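Local atomic coordinates of glycosaminoglycan xylosylkinase (Hydra vulgaris, PDB entry 5XOM), a protein that probably phosphorylates the xylose of the glycosaminoglycan linkage region of proteoglycans, as a secretory-pathway kinase of the Fam20 family. Residues 56-64 with 284-293. Residues are numbered along the deposited sequence; the frame is centred on the assembly and turned at random.
With NAG (2-acetamido-2-deoxy-beta-D-glucopyranose), chain D.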
ATOM      1  N   MET A  56       0.385 -10.510   1.041  1.00 33.48           N
ATOM      2  CA  MET A  56       0.761  -9.646  -0.070  1.00 30.83           C
ATOM      3  C   MET A  56       1.139 -10.421  -1.326  1.00 25.40           C
ATOM      4  O   MET A  56       1.178  -9.827  -2.409  1.00 31.26           O
ATOM      5  CB  MET A  56       1.915  -8.703   0.330  1.00 31.33           C
ATOM      6  CG  MET A  56       3.313  -9.314   0.324  1.00 27.04           C
ATOM      7  SD  MET A  56       4.642  -8.081   0.499  1.00 29.47           S
ATOM      8  CE  MET A  56       4.218  -7.289   2.051  1.00 22.05           C
ATOM      9  N   ILE A  57       1.365 -11.727  -1.226  1.00 25.52           N
ATOM     10  CA  ILE A  57       1.822 -12.513  -2.368  1.00 25.70           C
ATOM     11  C   ILE A  57       0.650 -12.832  -3.287  1.00 34.16           C
ATOM     12  O   ILE A  57      -0.416 -13.269  -2.832  1.00 34.64           O
ATOM     13  CB  ILE A  57       2.516 -13.801  -1.900  1.00 27.18           C
ATOM     14  CG1 ILE A  57       3.735 -13.464  -1.046  1.00 34.11           C
ATOM     15  CG2 ILE A  57       2.926 -14.660  -3.100  1.00 26.50           C
ATOM     16  CD1 ILE A  57       4.280 -14.651  -0.312  1.00 31.06           C
ATOM     17  N   SER A  58       0.848 -12.610  -4.585  1.00 31.02           N
ATOM     18  CA  SER A  58      -0.004 -13.137  -5.641  1.00 33.72           C
ATOM     19  C   SER A  58       0.893 -13.782  -6.689  1.00 36.52           C
ATOM     20  O   SER A  58       2.121 -13.695  -6.617  1.00 35.09           O
ATOM     21  CB  SER A  58      -0.886 -12.043  -6.260  1.00 34.50           C
ATOM     22  OG  SER A  58      -0.102 -10.963  -6.725  1.00 45.32           O
ATOM     23  N   VAL A  59       0.280 -14.434  -7.679  1.00 30.48           N
ATOM     24  CA  VAL A  59       1.071 -15.249  -8.593  1.00 31.38           C
ATOM     25  C   VAL A  59       1.963 -14.399  -9.492  1.00 35.31           C
ATOM     26  O   VAL A  59       2.945 -14.915 -10.044  1.00 33.98           O
ATOM     27  CB  VAL A  59       0.160 -16.164  -9.436  1.00 36.46           C
ATOM     28  CG1 VAL A  59      -0.423 -15.418 -10.630  1.00 35.67           C
ATOM     29  CG2 VAL A  59       0.932 -17.398  -9.892  1.00 34.46           C
ATOM     30  N   ARG A  60       1.690 -13.099  -9.614  1.00 34.35           N
ATOM     31  CA  ARG A  60       2.524 -12.216 -10.417  1.00 31.78           C
ATOM     32  C   ARG A  60       3.259 -11.162  -9.595  1.00 35.60           C
ATOM     33  O   ARG A  60       3.825 -10.225 -10.172  1.00 32.35           O
ATOM     34  CB  ARG A  60       1.674 -11.528 -11.487  1.00 27.64           C
ATOM     35  CG  ARG A  60       1.172 -12.478 -12.583  1.00 26.19           C
ATOM     36  CD  ARG A  60       2.342 -13.227 -13.244  1.00 35.56           C
ATOM     37  NE  ARG A  60       3.330 -12.317 -13.804  1.00 35.75           N
ATOM     38  CZ  ARG A  60       4.380 -12.698 -14.522  1.00 38.19           C
ATOM     39  NH1 ARG A  60       4.625 -13.979 -14.807  1.00 31.74           N
ATOM     40  NH2 ARG A  60       5.226 -11.780 -14.988  1.00 35.85           N
ATOM     41  N   ALA A  61       3.307 -11.306  -8.271  1.00 32.18           N
ATOM     42  CA  ALA A  61       4.043 -10.348  -7.446  1.00 34.58           C
ATOM     43  C   ALA A  61       4.266 -10.933  -6.063  1.00 29.26           C
ATOM     44  O   ALA A  61       3.300 -11.271  -5.371  1.00 33.27           O
ATOM     45  CB  ALA A  61       3.301  -9.012  -7.347  1.00 35.13           C
ATOM     46  N   LEU A  62       5.532 -11.036  -5.650  1.00 31.24           N
ATOM     47  CA  LEU A  62       5.825 -11.434  -4.281  1.00 29.27           C
ATOM     48  C   LEU A  62       5.734 -10.255  -3.323  1.00 29.51           C
ATOM     49  O   LEU A  62       5.336 -10.431  -2.167  1.00 32.83           O
ATOM     50  CB  LEU A  62       7.214 -12.077  -4.188  1.00 31.73           C
ATOM     51  CG  LEU A  62       7.412 -13.472  -4.793  1.00 40.80           C
ATOM     52  CD1 LEU A  62       8.819 -13.977  -4.451  1.00 36.39           C
ATOM     53  CD2 LEU A  62       6.330 -14.459  -4.334  1.00 40.76           C
ATOM     54  N   THR A  63       6.079  -9.054  -3.778  1.00 24.77           N
ATOM     55  CA  THR A  63       6.031  -7.855  -2.955  1.00 29.35           C
ATOM     56  C   THR A  63       5.251  -6.772  -3.687  1.00 30.13           C
ATOM     57  O   THR A  63       4.906  -6.904  -4.864  1.00 30.05           O
ATOM     58  CB  THR A  63       7.439  -7.355  -2.603  1.00 28.49           C
ATOM     59  OG1 THR A  63       8.165  -7.094  -3.810  1.00 30.32           O
ATOM     60  CG2 THR A  63       8.191  -8.403  -1.785  1.00 27.88           C
ATOM     61  N   VAL A  64       4.984  -5.683  -2.971  1.00 30.96           N
ATOM     62  CA  VAL A  64       4.116  -4.618  -3.450  1.00 32.47           C
ATOM     63  C   VAL A  64       4.848  -3.286  -3.367  1.00 30.40           C
ATOM     64  O   VAL A  64       5.889  -3.154  -2.721  1.00 30.12           O
ATOM     65  CB  VAL A  64       2.798  -4.552  -2.657  1.00 32.37           C
ATOM     66  CG1 VAL A  64       1.962  -5.782  -2.936  1.00 27.75           C
ATOM     67  CG2 VAL A  64       3.095  -4.425  -1.167  1.00 31.10           C
ATOM     68  N   ILE A 284       6.733 -19.878  -9.097  1.00 30.19           N
ATOM     69  CA  ILE A 284       5.495 -20.184  -8.398  1.00 36.37           C
ATOM     70  C   ILE A 284       4.403 -20.364  -9.443  1.00 40.36           C
ATOM     71  O   ILE A 284       4.533 -19.935 -10.593  1.00 38.83           O
ATOM     72  CB  ILE A 284       5.105 -19.090  -7.373  1.00 27.74           C
ATOM     73  CG1 ILE A 284       4.963 -17.730  -8.064  1.00 25.99           C
ATOM     74  CG2 ILE A 284       6.126 -19.032  -6.238  1.00 24.06           C
ATOM     75  CD1 ILE A 284       4.436 -16.621  -7.152  1.00 25.84           C
ATOM     76  N   GLU A 285       3.309 -21.010  -9.048  1.00 45.44           N
ATOM     77  CA  GLU A 285       2.260 -21.324 -10.011  1.00 46.04           C
ATOM     78  C   GLU A 285       0.964 -21.637  -9.275  1.00 41.24           C
ATOM     79  O   GLU A 285       0.977 -22.296  -8.233  1.00 44.25           O
ATOM     80  CB  GLU A 285       2.681 -22.498 -10.905  1.00 49.26           C
ATOM     81  CG  GLU A 285       1.699 -22.824 -12.023  1.00 54.71           C
ATOM     82  CD  GLU A 285       2.263 -23.849 -12.990  1.00 58.66           C
ATOM     83  OE1 GLU A 285       2.499 -24.990 -12.559  1.00 55.43           O
ATOM     84  OE2 GLU A 285       2.473 -23.520 -14.176  1.00 64.55           O
ATOM     85  N   ASN A 286      -0.143 -21.141  -9.813  1.00 41.14           N
ATOM     86  CA  ASN A 286      -1.474 -21.531  -9.362  1.00 38.80           C
ATOM     87  C   ASN A 286      -2.411 -21.480 -10.567  1.00 48.51           C
ATOM     88  O   ASN A 286      -1.963 -21.502 -11.719  1.00 50.58           O
ATOM     89  CB  ASN A 286      -1.925 -20.658  -8.174  1.00 34.63           C
ATOM     90  CG  ASN A 286      -2.121 -19.197  -8.544  1.00 39.64           C
ATOM     91  OD1 ASN A 286      -2.168 -18.826  -9.718  1.00 44.44           O
ATOM     92  ND2 ASN A 286      -2.249 -18.358  -7.528  1.00 42.88           N
ATOM     93  N   GLU A 287      -3.718 -21.429 -10.308  1.00 51.50           N
ATOM     94  CA  GLU A 287      -4.688 -21.437 -11.396  1.00 59.07           C
ATOM     95  C   GLU A 287      -4.625 -20.191 -12.282  1.00 57.30           C
ATOM     96  O   GLU A 287      -5.067 -20.257 -13.431  1.00 50.58           O
ATOM     97  CB  GLU A 287      -6.106 -21.613 -10.843  1.00 62.71           C
ATOM     98  CG  GLU A 287      -6.641 -20.417 -10.070  1.00 70.16           C
ATOM     99  CD  GLU A 287      -7.950 -20.719  -9.362  1.00 76.03           C
ATOM    100  OE1 GLU A 287      -8.368 -21.897  -9.363  1.00 78.80           O
ATOM    101  OE2 GLU A 287      -8.561 -19.778  -8.809  1.00 72.51           O
ATOM    102  N   ASN A 288      -4.088 -19.064 -11.801  1.00 54.12           N
ATOM    103  CA  ASN A 288      -4.122 -17.832 -12.588  1.00 54.50           C
ATOM    104  C   ASN A 288      -2.805 -17.568 -13.321  1.00 49.94           C
ATOM    105  O   ASN A 288      -2.628 -16.473 -13.863  1.00 52.92           O
ATOM    106  CB  ASN A 288      -4.462 -16.605 -11.720  1.00 61.24           C
ATOM    107  CG  ASN A 288      -5.826 -16.705 -11.022  1.00 70.08           C
ATOM    108  OD1 ASN A 288      -6.733 -17.418 -11.453  1.00 65.88           O
ATOM    109  ND2 ASN A 288      -5.951 -15.942  -9.927  1.00 82.70           N
ATOM    110  N   GLY A 289      -1.861 -18.512 -13.319  1.00 43.30           N
ATOM    111  CA  GLY A 289      -0.637 -18.328 -14.075  1.00 44.54           C
ATOM    112  C   GLY A 289       0.589 -18.785 -13.307  1.00 42.03           C
ATOM    113  O   GLY A 289       0.500 -19.581 -12.374  1.00 47.16           O
ATOM    114  N   SER A 290       1.750 -18.280 -13.728  1.00 39.10           N
ATOM    115  CA  SER A 290       3.020 -18.644 -13.116  1.00 39.13           C
ATOM    116  C   SER A 290       3.997 -17.482 -13.258  1.00 39.88           C
ATOM    117  O   SER A 290       3.794 -16.568 -14.059  1.00 33.77           O
ATOM    118  CB  SER A 290       3.611 -19.913 -13.746  1.00 33.08           C
ATOM    119  OG  SER A 290       4.142 -19.651 -15.034  1.00 35.47           O
ATOM    120  N   MET A 291       5.064 -17.518 -12.464  1.00 34.04           N
ATOM    121  CA  MET A 291       6.085 -16.477 -12.525  1.00 36.18           C
ATOM    122  C   MET A 291       7.419 -17.004 -12.028  1.00 34.76           C
ATOM    123  O   MET A 291       7.480 -17.641 -10.973  1.00 38.06           O
ATOM    124  CB  MET A 291       5.688 -15.242 -11.705  1.00 37.04           C
ATOM    125  CG  MET A 291       6.725 -14.111 -11.766  1.00 40.57           C
ATOM    126  SD  MET A 291       6.175 -12.484 -11.212  1.00 36.34           S
ATOM    127  CE  MET A 291       6.189 -12.731  -9.465  1.00 25.15           C
ATOM    128  N   VAL A 292       8.481 -16.725 -12.786  1.00 28.58           N
ATOM    129  CA  VAL A 292       9.837 -17.008 -12.325  1.00 28.39           C
ATOM    130  C   VAL A 292      10.222 -15.981 -11.269  1.00 30.20           C
ATOM    131  O   VAL A 292      10.069 -14.770 -11.474  1.00 28.33           O
ATOM    132  CB  VAL A 292      10.822 -16.983 -13.504  1.00 30.22           C
ATOM    133  CG1 VAL A 292      12.251 -17.299 -13.037  1.00 25.76           C
ATOM    134  CG2 VAL A 292      10.364 -17.928 -14.604  1.00 31.39           C
ATOM    135  N   ILE A 293      10.699 -16.458 -10.114  1.00 27.70           N
ATOM    136  CA  ILE A 293      10.971 -15.575  -8.987  1.00 25.85           C
ATOM    137  C   ILE A 293      12.472 -15.387  -8.855  1.00 30.97           C
ATOM    138  O   ILE A 293      13.275 -16.235  -9.257  1.00 29.70           O
ATOM    139  CB  ILE A 293      10.356 -16.087  -7.666  1.00 26.52           C
ATOM    140  CG1 ILE A 293      10.854 -17.493  -7.327  1.00 32.40           C
ATOM    141  CG2 ILE A 293       8.839 -16.042  -7.721  1.00 29.29           C
ATOM    142  CD1 ILE A 293      10.394 -17.976  -5.967  1.00 35.82           C
TER
HETATM  143  C1  NAG D 502      -6.918 -15.805  -8.849  1.00 92.99           C
HETATM  144  C2  NAG D 502      -8.444 -15.520  -8.818  1.00 99.41           C
HETATM  145  C3  NAG D 502      -8.985 -15.749  -7.392  1.00 99.64           C
HETATM  146  C4  NAG D 502      -8.525 -17.086  -6.816  1.00100.22           C
HETATM  147  C5  NAG D 502      -7.017 -17.241  -6.968  1.00 94.43           C
HETATM  148  C6  NAG D 502      -6.504 -18.601  -6.553  1.00 90.50           C
HETATM  149  C7  NAG D 502      -9.919 -13.799  -9.786  1.00 99.87           C
HETATM  150  C8  NAG D 502     -10.060 -12.348 -10.142  1.00 93.28           C
HETATM  151  N2  NAG D 502      -8.746 -14.161  -9.247  1.00101.30           N
HETATM  152  O3  NAG D 502     -10.406 -15.669  -7.369  1.00 97.98           O
HETATM  153  O4  NAG D 502      -8.839 -17.153  -5.430  1.00 96.27           O
HETATM  154  O5  NAG D 502      -6.673 -17.091  -8.345  1.00 97.76           O
HETATM  155  O6  NAG D 502      -5.150 -18.775  -6.954  1.00 92.59           O
HETATM  156  O7  NAG D 502     -10.820 -14.609  -9.992  1.00100.30           O
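Val59 lays its two methyls over the turn end of a β-hairpin, strands 280-286 and 289-292 of the Fam20 kinase domain, joined by a type I turn from Asn286 to Gly289. Val59 CG2 sits 3.3 Å from Gly289 O and also touches Asn286 OD1; CG1 lies near Asn286 OD1 and Asn288 O. Asn286 OD1 also accepts from Asn288 N (2.8 Å), an Asx turn that helps fix the amide under Val59. Asn288 carries the N-linked sugar on ND2, at the solvent-facing tip.

Val59 and Arg60 are the middle residues of another type I turn, Ser58 to Ala61, in the loop between helices 49-56 and 67-79. Bent at chi2 and chi3, the Arg60 chain folds back to the hairpin, where NH1 gives a 2.8 Å hydrogen bond (146°) to a lone pair of Ser290 O, nearly in the guanidinium plane. Met291 SD lies over the centre of one face of the Arg60 guanidinium, 3.7 Å above its plane. NH1 of Arg60 also makes a salt bridge to Asp262 of helix 259-273. A leucine in place of Arg60 would probably leave Ser290 O without this donor and remove this positive partner of Asp262. Beyond the sulfur, the bend at chi3 (76°) carries Met291 CE to 3.3 Å from Arg60 C. The two methyls of Leu62 part: CD2 meets Ile284 CD1 at 4.0 Å, and CD1 meets Ile293 CG2 at 3.9 Å.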